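Local coordinates for calcium uptake protein 2, mitochondrial (Homo sapiens, PDB 6LB7) that binds calcium through an EF-hand and probably helps to regulate calcium uptake into mitochondria as a partner of the uniporter, at residues Ile257-Gln260 against Met261-Leu264; Glu310-Gly313 against Val314-Arg318; Asp240-Lys243 against Ser244-Phe248. All coordinates share one frame; numbering follows the deposited sequence.

Contact 1. Residues Ile257-Gln260 against Met261-Leu264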
ATOM      1  N   ILE B 257      -8.276  -0.172  -7.148  1.00 26.62           N
ATOM      2  CA  ILE B 257      -7.869  -1.468  -7.689  1.00 21.56           C
ATOM      3  C   ILE B 257      -9.074  -2.206  -8.256  1.00 26.13           C
ATOM      4  O   ILE B 257      -9.005  -2.808  -9.329  1.00 27.90           O
ATOM      5  CB  ILE B 257      -7.160  -2.312  -6.608  1.00 22.30           C
ATOM      6  CG1 ILE B 257      -5.758  -1.762  -6.309  1.00 19.19           C
ATOM      7  CG2 ILE B 257      -7.091  -3.784  -7.037  1.00 23.17           C
ATOM      8  CD1 ILE B 257      -5.214  -2.161  -4.935  1.00 21.34           C
ATOM      9  N   ALA B 258     -10.198  -2.185  -7.536  1.00 23.39           N
ATOM     10  CA  ALA B 258     -11.395  -2.831  -8.049  1.00 25.63           C
ATOM     11  C   ALA B 258     -11.868  -2.158  -9.332  1.00 20.84           C
ATOM     12  O   ALA B 258     -12.198  -2.838 -10.310  1.00 22.47           O
ATOM     13  CB  ALA B 258     -12.489  -2.825  -6.983  1.00 24.23           C
ATOM     14  N   MET B 259     -11.850  -0.816  -9.368  1.00 23.45           N
ATOM     15  CA  MET B 259     -12.237  -0.102 -10.587  1.00 18.30           C
ATOM     16  C   MET B 259     -11.341  -0.481 -11.760  1.00 23.06           C
ATOM     17  O   MET B 259     -11.823  -0.647 -12.887  1.00 24.56           O
ATOM     18  CB  MET B 259     -12.194   1.413 -10.369  1.00 19.08           C
ATOM     19  CG  MET B 259     -13.351   1.964  -9.519  1.00 21.71           C
ATOM     20  SD  MET B 259     -14.968   1.555 -10.234  1.00 26.72           S
ATOM     21  CE  MET B 259     -15.570   0.364  -9.072  1.00 21.02           C
ATOM     22  N   GLN B 260     -10.036  -0.621 -11.517  1.00 24.64           N
ATOM     23  CA  GLN B 260      -9.134  -0.972 -12.603  1.00 26.12           C
ATOM     24  C   GLN B 260      -9.373  -2.391 -13.080  1.00 23.54           C
ATOM     25  O   GLN B 260      -9.238  -2.676 -14.275  1.00 27.29           O
ATOM     26  CB  GLN B 260      -7.676  -0.816 -12.174  1.00 35.21           C
ATOM     27  CG  GLN B 260      -6.707  -0.875 -13.348  1.00 45.58           C
ATOM     28  CD  GLN B 260      -5.254  -0.842 -12.925  1.00 56.33           C
ATOM     29  OE1 GLN B 260      -4.830  -1.597 -12.044  1.00 56.06           O
ATOM     30  NE2 GLN B 260      -4.478   0.040 -13.551  1.00 61.87           N
ATOM     31  N   MET B 261      -9.749  -3.295 -12.178  1.00 26.73           N
ATOM     32  CA  MET B 261      -9.982  -4.662 -12.623  1.00 25.10           C
ATOM     33  C   MET B 261     -11.220  -4.757 -13.505  1.00 28.86           C
ATOM     34  O   MET B 261     -11.217  -5.502 -14.493  1.00 33.27           O
ATOM     35  CB  MET B 261     -10.070  -5.591 -11.419  1.00 28.64           C
ATOM     36  CG  MET B 261      -8.686  -5.926 -10.836  1.00 22.51           C
ATOM     37  SD  MET B 261      -8.910  -6.865  -9.326  1.00 34.76           S
ATOM     38  CE  MET B 261      -7.219  -7.146  -8.800  1.00 32.75           C
ATOM     39  N   PHE B 262     -12.281  -4.005 -13.186  1.00 30.15           N
ATOM     40  CA  PHE B 262     -13.423  -3.936 -14.097  1.00 29.44           C
ATOM     41  C   PHE B 262     -13.006  -3.361 -15.444  1.00 28.74           C
ATOM     42  O   PHE B 262     -13.428  -3.850 -16.496  1.00 31.96           O
ATOM     43  CB  PHE B 262     -14.542  -3.077 -13.514  1.00 26.02           C
ATOM     44  CG  PHE B 262     -15.382  -3.769 -12.489  1.00 27.74           C
ATOM     45  CD1 PHE B 262     -15.802  -5.065 -12.678  1.00 29.94           C
ATOM     46  CD2 PHE B 262     -15.757  -3.106 -11.325  1.00 30.64           C
ATOM     47  CE1 PHE B 262     -16.576  -5.703 -11.743  1.00 31.29           C
ATOM     48  CE2 PHE B 262     -16.540  -3.742 -10.374  1.00 22.21           C
ATOM     49  CZ  PHE B 262     -16.949  -5.040 -10.586  1.00 32.54           C
ATOM     50  N   SER B 263     -12.209  -2.294 -15.428  1.00 26.03           N
ATOM     51  CA  SER B 263     -11.759  -1.706 -16.680  1.00 32.30           C
ATOM     52  C   SER B 263     -10.952  -2.710 -17.502  1.00 37.73           C
ATOM     53  O   SER B 263     -11.146  -2.832 -18.721  1.00 37.93           O
ATOM     54  CB  SER B 263     -10.935  -0.456 -16.393  1.00 26.94           C
ATOM     55  OG  SER B 263     -10.489   0.113 -17.605  1.00 42.44           O
ATOM     56  N   LEU B 264     -10.055  -3.451 -16.852  1.00 34.15           N
ATOM     57  CA  LEU B 264      -9.267  -4.443 -17.576  1.00 37.23           C
ATOM     58  C   LEU B 264     -10.145  -5.570 -18.097  1.00 38.08           C
ATOM     59  O   LEU B 264      -9.867  -6.135 -19.159  1.00 36.49           O
ATOM     60  CB  LEU B 264      -8.158  -4.979 -16.672  1.00 28.92           C
ATOM     61  CG  LEU B 264      -7.024  -3.992 -16.371  1.00 34.20           C
ATOM     62  CD1 LEU B 264      -6.150  -4.490 -15.214  1.00 24.88           C
ATOM     63  CD2 LEU B 264      -6.178  -3.757 -17.618  1.00 38.45           C
TER
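Met261 lays its side chain alongside that of Ile257, one helical turn earlier, and the two point the same way. The touch is made by the ends of branches: Ile257 CG2 meets Met261 CE at 3.8 Å. Met261 gets there because its CG stands anti to its own carbonyl carbon (chi1 -78°) and the chain then runs fully extended, which carries the methyl back along the helix. On another side of the same helix, three residues apart, Met259 CE comes up to the edge of the Phe262 ring near its plane, 4.1 Å from Phe262 CD2. Here the methionine chain is bent at both chi2 and chi3, and the flexible thioether suits a place where the end must curl round to an aromatic rim. The third pair, Gln260 and Leu264, again lies side by side, with Gln260 CG 4.1 Å from Leu264 CD1, so the aliphatic part of the glutamine serves as packing surface while its amide reaches beyond the helix.

All of this rides on the last turns of helix 252-264, which with the loop after it and helix 271-282 forms a helix-loop-helix, consistent with an EF-hand-type build. Backbone i to i+4 bonds hold the turn that brings Ile257 to Met261 and Gln260 to Leu264: Met261 N gives to Ile257 O at 3.0 Å, and Leu264 N to Gln260 O at 2.8 Å.

Ala258 and Met259 press on Ala277 of helix 271-282, where the small methyl of Ala258 allows close approach, while Phe262 lies against Glu273, Arg267 and Val269. The chain of another protein takes part as well: Ile257, Ala258 and Phe262 each pack on an apolar side chain of it, and Gln260 OE1 is hydrogen-bonded to one of its polar side chains.

Contact 2. Residues Glu310-Gly313 against Val314-Arg318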
ATOM      1  N   GLU B 310     -13.113   9.768 -13.426  1.00 17.47           N
ATOM      2  CA  GLU B 310     -13.403  11.132 -13.002  1.00 23.64           C
ATOM      3  C   GLU B 310     -13.927  11.159 -11.570  1.00 20.29           C
ATOM      4  O   GLU B 310     -13.546  12.037 -10.788  1.00 26.37           O
ATOM      5  CB  GLU B 310     -14.393  11.791 -13.957  1.00 31.23           C
ATOM      6  CG  GLU B 310     -13.776  12.251 -15.263  1.00 49.36           C
ATOM      7  CD  GLU B 310     -13.806  11.177 -16.342  1.00 65.81           C
ATOM      8  OE1 GLU B 310     -13.957   9.974 -16.003  1.00 62.58           O
ATOM      9  OE2 GLU B 310     -13.681  11.543 -17.532  1.00 70.65           O
ATOM     10  N   PHE B 311     -14.781  10.197 -11.206  1.00 23.45           N
ATOM     11  CA  PHE B 311     -15.238  10.080  -9.823  1.00 18.42           C
ATOM     12  C   PHE B 311     -14.050   9.955  -8.871  1.00 22.36           C
ATOM     13  O   PHE B 311     -13.906  10.738  -7.927  1.00 19.46           O
ATOM     14  CB  PHE B 311     -16.177   8.878  -9.706  1.00 19.28           C
ATOM     15  CG  PHE B 311     -16.642   8.583  -8.297  1.00 19.37           C
ATOM     16  CD1 PHE B 311     -17.264   9.559  -7.528  1.00 15.82           C
ATOM     17  CD2 PHE B 311     -16.490   7.315  -7.767  1.00 17.06           C
ATOM     18  CE1 PHE B 311     -17.707   9.271  -6.246  1.00 19.65           C
ATOM     19  CE2 PHE B 311     -16.935   7.015  -6.495  1.00 21.98           C
ATOM     20  CZ  PHE B 311     -17.545   8.000  -5.727  1.00 23.31           C
ATOM     21  N   LEU B 312     -13.164   8.992  -9.145  1.00 20.52           N
ATOM     22  CA  LEU B 312     -11.964   8.789  -8.343  1.00 21.44           C
ATOM     23  C   LEU B 312     -11.114  10.056  -8.253  1.00 20.13           C
ATOM     24  O   LEU B 312     -10.528  10.351  -7.204  1.00 22.65           O
ATOM     25  CB  LEU B 312     -11.163   7.635  -8.945  1.00 25.76           C
ATOM     26  CG  LEU B 312     -10.071   7.070  -8.055  1.00 40.44           C
ATOM     27  CD1 LEU B 312     -10.691   6.438  -6.810  1.00 40.30           C
ATOM     28  CD2 LEU B 312      -9.242   6.068  -8.845  1.00 49.88           C
ATOM     29  N   GLY B 313     -11.040  10.826  -9.338  1.00 20.61           N
ATOM     30  CA  GLY B 313     -10.326  12.085  -9.277  1.00 22.94           C
ATOM     31  C   GLY B 313     -10.921  13.056  -8.275  1.00 22.50           C
ATOM     32  O   GLY B 313     -10.193  13.671  -7.489  1.00 22.58           O
ATOM     33  N   VAL B 314     -12.250  13.214  -8.290  1.00 22.63           N
ATOM     34  CA  VAL B 314     -12.907  14.110  -7.334  1.00 19.98           C
ATOM     35  C   VAL B 314     -12.725  13.604  -5.903  1.00 18.32           C
ATOM     36  O   VAL B 314     -12.505  14.390  -4.974  1.00 18.15           O
ATOM     37  CB  VAL B 314     -14.396  14.275  -7.706  1.00 22.70           C
ATOM     38  CG1 VAL B 314     -15.178  14.994  -6.589  1.00 21.01           C
ATOM     39  CG2 VAL B 314     -14.541  15.034  -9.036  1.00 18.92           C
ATOM     40  N   LEU B 315     -12.825  12.289  -5.706  1.00 17.83           N
ATOM     41  CA  LEU B 315     -12.587  11.705  -4.394  1.00 21.12           C
ATOM     42  C   LEU B 315     -11.186  12.019  -3.909  1.00 27.93           C
ATOM     43  O   LEU B 315     -10.980  12.330  -2.728  1.00 25.58           O
ATOM     44  CB  LEU B 315     -12.794  10.187  -4.445  1.00 20.50           C
ATOM     45  CG  LEU B 315     -14.236   9.702  -4.565  1.00 27.65           C
ATOM     46  CD1 LEU B 315     -14.286   8.195  -4.427  1.00 27.67           C
ATOM     47  CD2 LEU B 315     -15.090  10.371  -3.514  1.00 30.49           C
ATOM     48  N   LYS B 316     -10.202  11.934  -4.811  1.00 27.80           N
ATOM     49  CA  LYS B 316      -8.843  12.302  -4.447  1.00 28.10           C
ATOM     50  C   LYS B 316      -8.720  13.795  -4.179  1.00 21.68           C
ATOM     51  O   LYS B 316      -7.965  14.187  -3.289  1.00 21.68           O
ATOM     52  CB  LYS B 316      -7.863  11.833  -5.524  1.00 30.26           C
ATOM     53  CG  LYS B 316      -7.597  10.319  -5.477  1.00 38.97           C
ATOM     54  CD  LYS B 316      -6.573   9.878  -6.522  1.00 49.74           C
ATOM     55  CE  LYS B 316      -7.241   9.261  -7.750  1.00 60.75           C
ATOM     56  NZ  LYS B 316      -6.691   9.742  -9.060  1.00 64.66           N
ATOM     57  N   ASN B 317      -9.460  14.647  -4.898  1.00 24.72           N
ATOM     58  CA  ASN B 317      -9.538  16.050  -4.483  1.00 24.85           C
ATOM     59  C   ASN B 317     -10.010  16.155  -3.029  1.00 27.19           C
ATOM     60  O   ASN B 317      -9.440  16.911  -2.238  1.00 28.77           O
ATOM     61  CB  ASN B 317     -10.486  16.864  -5.384  1.00 24.62           C
ATOM     62  CG  ASN B 317     -10.071  16.895  -6.869  1.00 31.15           C
ATOM     63  OD1 ASN B 317     -10.932  16.990  -7.745  1.00 26.52           O
ATOM     64  ND2 ASN B 317      -8.769  16.849  -7.146  1.00 24.70           N
ATOM     65  N   ARG B 318     -11.086  15.432  -2.672  1.00 24.12           N
ATOM     66  CA  ARG B 318     -11.617  15.501  -1.306  1.00 29.26           C
ATOM     67  C   ARG B 318     -10.547  15.122  -0.292  1.00 35.21           C
ATOM     68  O   ARG B 318     -10.262  15.878   0.641  1.00 37.26           O
ATOM     69  CB  ARG B 318     -12.821  14.573  -1.125  1.00 31.95           C
ATOM     70  CG  ARG B 318     -14.209  15.068  -1.565  1.00 27.28           C
ATOM     71  CD  ARG B 318     -14.771  16.280  -0.797  1.00 25.55           C
ATOM     72  NE  ARG B 318     -14.290  16.462   0.563  1.00 24.97           N
ATOM     73  CZ  ARG B 318     -14.558  17.527   1.324  1.00 24.19           C
ATOM     74  NH1 ARG B 318     -15.317  18.524   0.866  1.00 15.40           N
ATOM     75  NH2 ARG B 318     -14.056  17.601   2.556  1.00 18.94           N
TER
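Leu315 sets one methyl over a face of the Phe311 ring, a CH-pi contact between residues four apart. Its CD1 lies 3.8 Å from the centroid of the Phe311 ring and 26° off the ring normal, displaced toward the rim, with Phe311 CZ the nearest ring atom at 3.5 Å from CD1. The torsions bring the two together: Phe311 has CG anti to its backbone N, whereas Leu315 has CG anti to its carbonyl carbon (chi1 -73°), and the two side chains cross. A flat ring and a branched aliphatic chain suit this buried place, since one offers a broad face and the other a methyl to lay on it.

The second apolar touch lies nearer the surface. Leu312 CG meets Lys316 CE at 3.6 Å, the bend at chi3 (-100°) turning CE onto the leucine. Lysine fits an exposed edge of this sort because its long aliphatic part can cover a leucine while still ending in a charge.

Backbone hydrogen bonds fix the turn. Leu315 N gives to Phe311 O at 2.9 Å, Lys316 N to Leu312 O at the same length, and Asn317 N to Gly313 O at 2.9 Å. Gly313 adopts ordinary helical angles and has room for a side chain, so no steric need for its missing one is evident.

Polar ends find partners beyond the turn: Asn317 OD1 bonds to Thr215 OG1, while Arg318 forms a salt bridge with Glu191 and a cation-pi contact with Trp210. Phe311 also meets the ring of Phe298, and Leu315 touches Leu252, Phe245 and Phe248. Apolar side chains spaced three and four apart thus set one side of helix 308-320 against helices 239-249 and 252-264, consistent with a helix of an EF-hand-type lobe.

Contact 3. Residues Asp240-Lys243 against Ser244-Phe248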
ATOM      1  N   ASP B 240     -25.883   9.827   9.335  1.00 17.35           N
ATOM      2  CA  ASP B 240     -25.319   8.480   9.311  1.00 19.29           C
ATOM      3  C   ASP B 240     -24.975   8.047   7.892  1.00 12.52           C
ATOM      4  O   ASP B 240     -23.938   7.417   7.668  1.00 12.45           O
ATOM      5  CB  ASP B 240     -26.285   7.469   9.948  1.00 21.52           C
ATOM      6  CG  ASP B 240     -26.243   7.505  11.472  1.00 26.91           C
ATOM      7  OD1 ASP B 240     -25.234   7.995  12.015  1.00 30.56           O
ATOM      8  OD2 ASP B 240     -27.216   7.051  12.122  1.00 39.22           O
ATOM      9  N   GLU B 241     -25.842   8.350   6.924  1.00 13.89           N
ATOM     10  CA  GLU B 241     -25.526   8.023   5.540  1.00 15.25           C
ATOM     11  C   GLU B 241     -24.316   8.814   5.062  1.00 21.03           C
ATOM     12  O   GLU B 241     -23.481   8.295   4.310  1.00 13.67           O
ATOM     13  CB  GLU B 241     -26.745   8.279   4.643  1.00 14.36           C
ATOM     14  CG  GLU B 241     -27.921   7.350   4.961  1.00 21.85           C
ATOM     15  CD  GLU B 241     -29.236   7.740   4.272  1.00 29.98           C
ATOM     16  OE1 GLU B 241     -29.405   8.919   3.869  1.00 23.38           O
ATOM     17  OE2 GLU B 241     -30.110   6.859   4.149  1.00 31.51           O
ATOM     18  N   PHE B 242     -24.202  10.076   5.484  1.00 16.78           N
ATOM     19  CA  PHE B 242     -23.035  10.863   5.120  1.00 12.62           C
ATOM     20  C   PHE B 242     -21.778  10.268   5.731  1.00 12.41           C
ATOM     21  O   PHE B 242     -20.751  10.140   5.053  1.00 12.97           O
ATOM     22  CB  PHE B 242     -23.231  12.317   5.560  1.00 12.45           C
ATOM     23  CG  PHE B 242     -22.061  13.202   5.272  1.00 12.18           C
ATOM     24  CD1 PHE B 242     -21.291  13.697   6.308  1.00 11.91           C
ATOM     25  CD2 PHE B 242     -21.743  13.558   3.960  1.00 15.96           C
ATOM     26  CE1 PHE B 242     -20.227  14.529   6.060  1.00 11.71           C
ATOM     27  CE2 PHE B 242     -20.666  14.396   3.694  1.00 12.00           C
ATOM     28  CZ  PHE B 242     -19.905  14.883   4.736  1.00 18.88           C
ATOM     29  N   LYS B 243     -21.841   9.887   7.014  1.00 12.20           N
ATOM     30  CA  LYS B 243     -20.677   9.297   7.673  1.00 12.04           C
ATOM     31  C   LYS B 243     -20.212   8.036   6.952  1.00 15.90           C
ATOM     32  O   LYS B 243     -19.003   7.804   6.819  1.00 12.24           O
ATOM     33  CB  LYS B 243     -20.987   8.972   9.145  1.00 15.44           C
ATOM     34  CG  LYS B 243     -21.092  10.183  10.049  1.00 18.89           C
ATOM     35  CD  LYS B 243     -21.517   9.796  11.486  1.00 17.92           C
ATOM     36  CE  LYS B 243     -21.459  11.011  12.383  1.00 24.57           C
ATOM     37  NZ  LYS B 243     -21.815  10.743  13.799  1.00 26.78           N
ATOM     38  N   SER B 244     -21.150   7.216   6.472  1.00 12.89           N
ATOM     39  CA  SER B 244     -20.772   5.990   5.765  1.00 17.60           C
ATOM     40  C   SER B 244     -20.005   6.303   4.492  1.00 14.27           C
ATOM     41  O   SER B 244     -19.031   5.617   4.171  1.00 15.52           O
ATOM     42  CB  SER B 244     -22.000   5.146   5.418  1.00 16.48           C
ATOM     43  OG  SER B 244     -22.673   4.803   6.607  1.00 30.94           O
ATOM     44  N   PHE B 245     -20.447   7.316   3.739  1.00 13.71           N
ATOM     45  CA  PHE B 245     -19.690   7.707   2.559  1.00 13.06           C
ATOM     46  C   PHE B 245     -18.307   8.197   2.932  1.00 16.49           C
ATOM     47  O   PHE B 245     -17.328   7.872   2.250  1.00 15.61           O
ATOM     48  CB  PHE B 245     -20.399   8.788   1.753  1.00 13.12           C
ATOM     49  CG  PHE B 245     -19.740   9.049   0.432  1.00 13.97           C
ATOM     50  CD1 PHE B 245     -20.048   8.258  -0.671  1.00 14.84           C
ATOM     51  CD2 PHE B 245     -18.775  10.054   0.301  1.00 14.75           C
ATOM     52  CE1 PHE B 245     -19.432   8.478  -1.892  1.00 13.86           C
ATOM     53  CE2 PHE B 245     -18.141  10.285  -0.918  1.00 12.81           C
ATOM     54  CZ  PHE B 245     -18.475   9.482  -2.023  1.00 13.10           C
ATOM     55  N   CYS B 246     -18.204   9.012   3.987  1.00 12.94           N
ATOM     56  CA  CYS B 246     -16.888   9.510   4.371  1.00 17.03           C
ATOM     57  C   CYS B 246     -15.962   8.369   4.763  1.00 10.77           C
ATOM     58  O   CYS B 246     -14.765   8.406   4.460  1.00 12.35           O
ATOM     59  CB  CYS B 246     -16.997  10.542   5.502  1.00 10.61           C
ATOM     60  SG  CYS B 246     -17.831  12.068   5.012  1.00 15.74           S
ATOM     61  N   HIS B 247     -16.478   7.365   5.469  1.00 15.45           N
ATOM     62  CA  HIS B 247     -15.649   6.198   5.783  1.00 17.10           C
ATOM     63  C   HIS B 247     -15.198   5.482   4.511  1.00 20.59           C
ATOM     64  O   HIS B 247     -14.055   5.009   4.428  1.00 15.37           O
ATOM     65  CB  HIS B 247     -16.421   5.229   6.683  1.00 21.68           C
ATOM     66  CG  HIS B 247     -16.617   5.736   8.072  1.00 28.23           C
ATOM     67  ND1 HIS B 247     -17.771   5.513   8.794  1.00 33.26           N
ATOM     68  CD2 HIS B 247     -15.800   6.454   8.879  1.00 27.20           C
ATOM     69  CE1 HIS B 247     -17.655   6.073   9.985  1.00 27.75           C
ATOM     70  NE2 HIS B 247     -16.473   6.657  10.058  1.00 26.94           N
ATOM     71  N   PHE B 248     -16.086   5.391   3.509  1.00 14.83           N
ATOM     72  CA  PHE B 248     -15.711   4.785   2.233  1.00 13.40           C
ATOM     73  C   PHE B 248     -14.570   5.542   1.545  1.00 20.78           C
ATOM     74  O   PHE B 248     -13.728   4.925   0.875  1.00 17.45           O
ATOM     75  CB  PHE B 248     -16.948   4.686   1.323  1.00 13.72           C
ATOM     76  CG  PHE B 248     -16.631   4.717  -0.160  1.00 18.03           C
ATOM     77  CD1 PHE B 248     -16.272   3.557  -0.827  1.00 14.99           C
ATOM     78  CD2 PHE B 248     -16.719   5.906  -0.884  1.00 16.34           C
ATOM     79  CE1 PHE B 248     -15.974   3.578  -2.199  1.00 20.18           C
ATOM     80  CE2 PHE B 248     -16.436   5.934  -2.251  1.00 19.38           C
ATOM     81  CZ  PHE B 248     -16.064   4.755  -2.906  1.00 20.30           C
TER
HETATM   82  O   HOH W   1     -22.848   5.709   9.290  1.00 26.33           O
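Cys246 holds its sulfur over one face of the Phe242 ring, four residues back along helix 239-249. SG stands 3.7 Å from the centroid of the Phe242 ring and 21° off its normal, a sulfur-aromatic contact shifted toward the CZ side. Phe242 turns its CG anti to the backbone N (chi1 178°), which swings the ring forward along the helix and beneath the thiol. A cysteine fits because its compact, polarisable sulfur can lie close over an aromatic face. Replacing Phe242 by an alanine is likely to strip the Cys246 sulfur of the face it rests on and to take from Trp210 the ring it meets edge-to-face.

His247 is turned differently: one face of its imidazole lies over Lys243 O, offset toward the rim, with the oxygen 3.4 Å from His247 CG. The same oxygen accepts the backbone bond from His247 N at 2.9 Å. Lys243 runs its extended chain away to a salt bridge with Glu189 of helix 173-196, a reach that suits lysine's length.

On the solvent side, a water joins the first turn to the second, donating to Asp240 O at 2.6 Å and hydrogen-bonding Ser244 OG at 2.8 Å. The small hydroxyl of Ser244 suits this edge, where Ser244 N also bonds to Asp240 O. Elsewhere Phe245 meets Phe207 and Phe248 meets Phe255, both edge-to-face. This is an amphipathic helix of a mainly helical domain: Phe242, Phe245 and Phe248 pack on neighbouring helices, while polar groups are shared between solvent and bonds to other parts of the chain.

In the fold
Along the chain the order is contact 3, contact 1, contact 2, on helices 239-249, 252-264 and 308-320. Contacts 2 and 3 have centres 16 Å apart and meet directly, Phe311 CZ lying 4.1 Å from Phe245 CZ. Contact 1 touches neither; its nearest atoms are about 6 Å from contact 2 and about 8 Å from contact 3. It sits farthest from the chain's centre. Phe255, on the same helix as contact 1, packs on Phe311 and Leu312, so that helix does reach contact 2. Contacts 2 and 3 thus share packing inside the C-terminal helical part, while contact 1 lies where its helix also meets the chain of another protein.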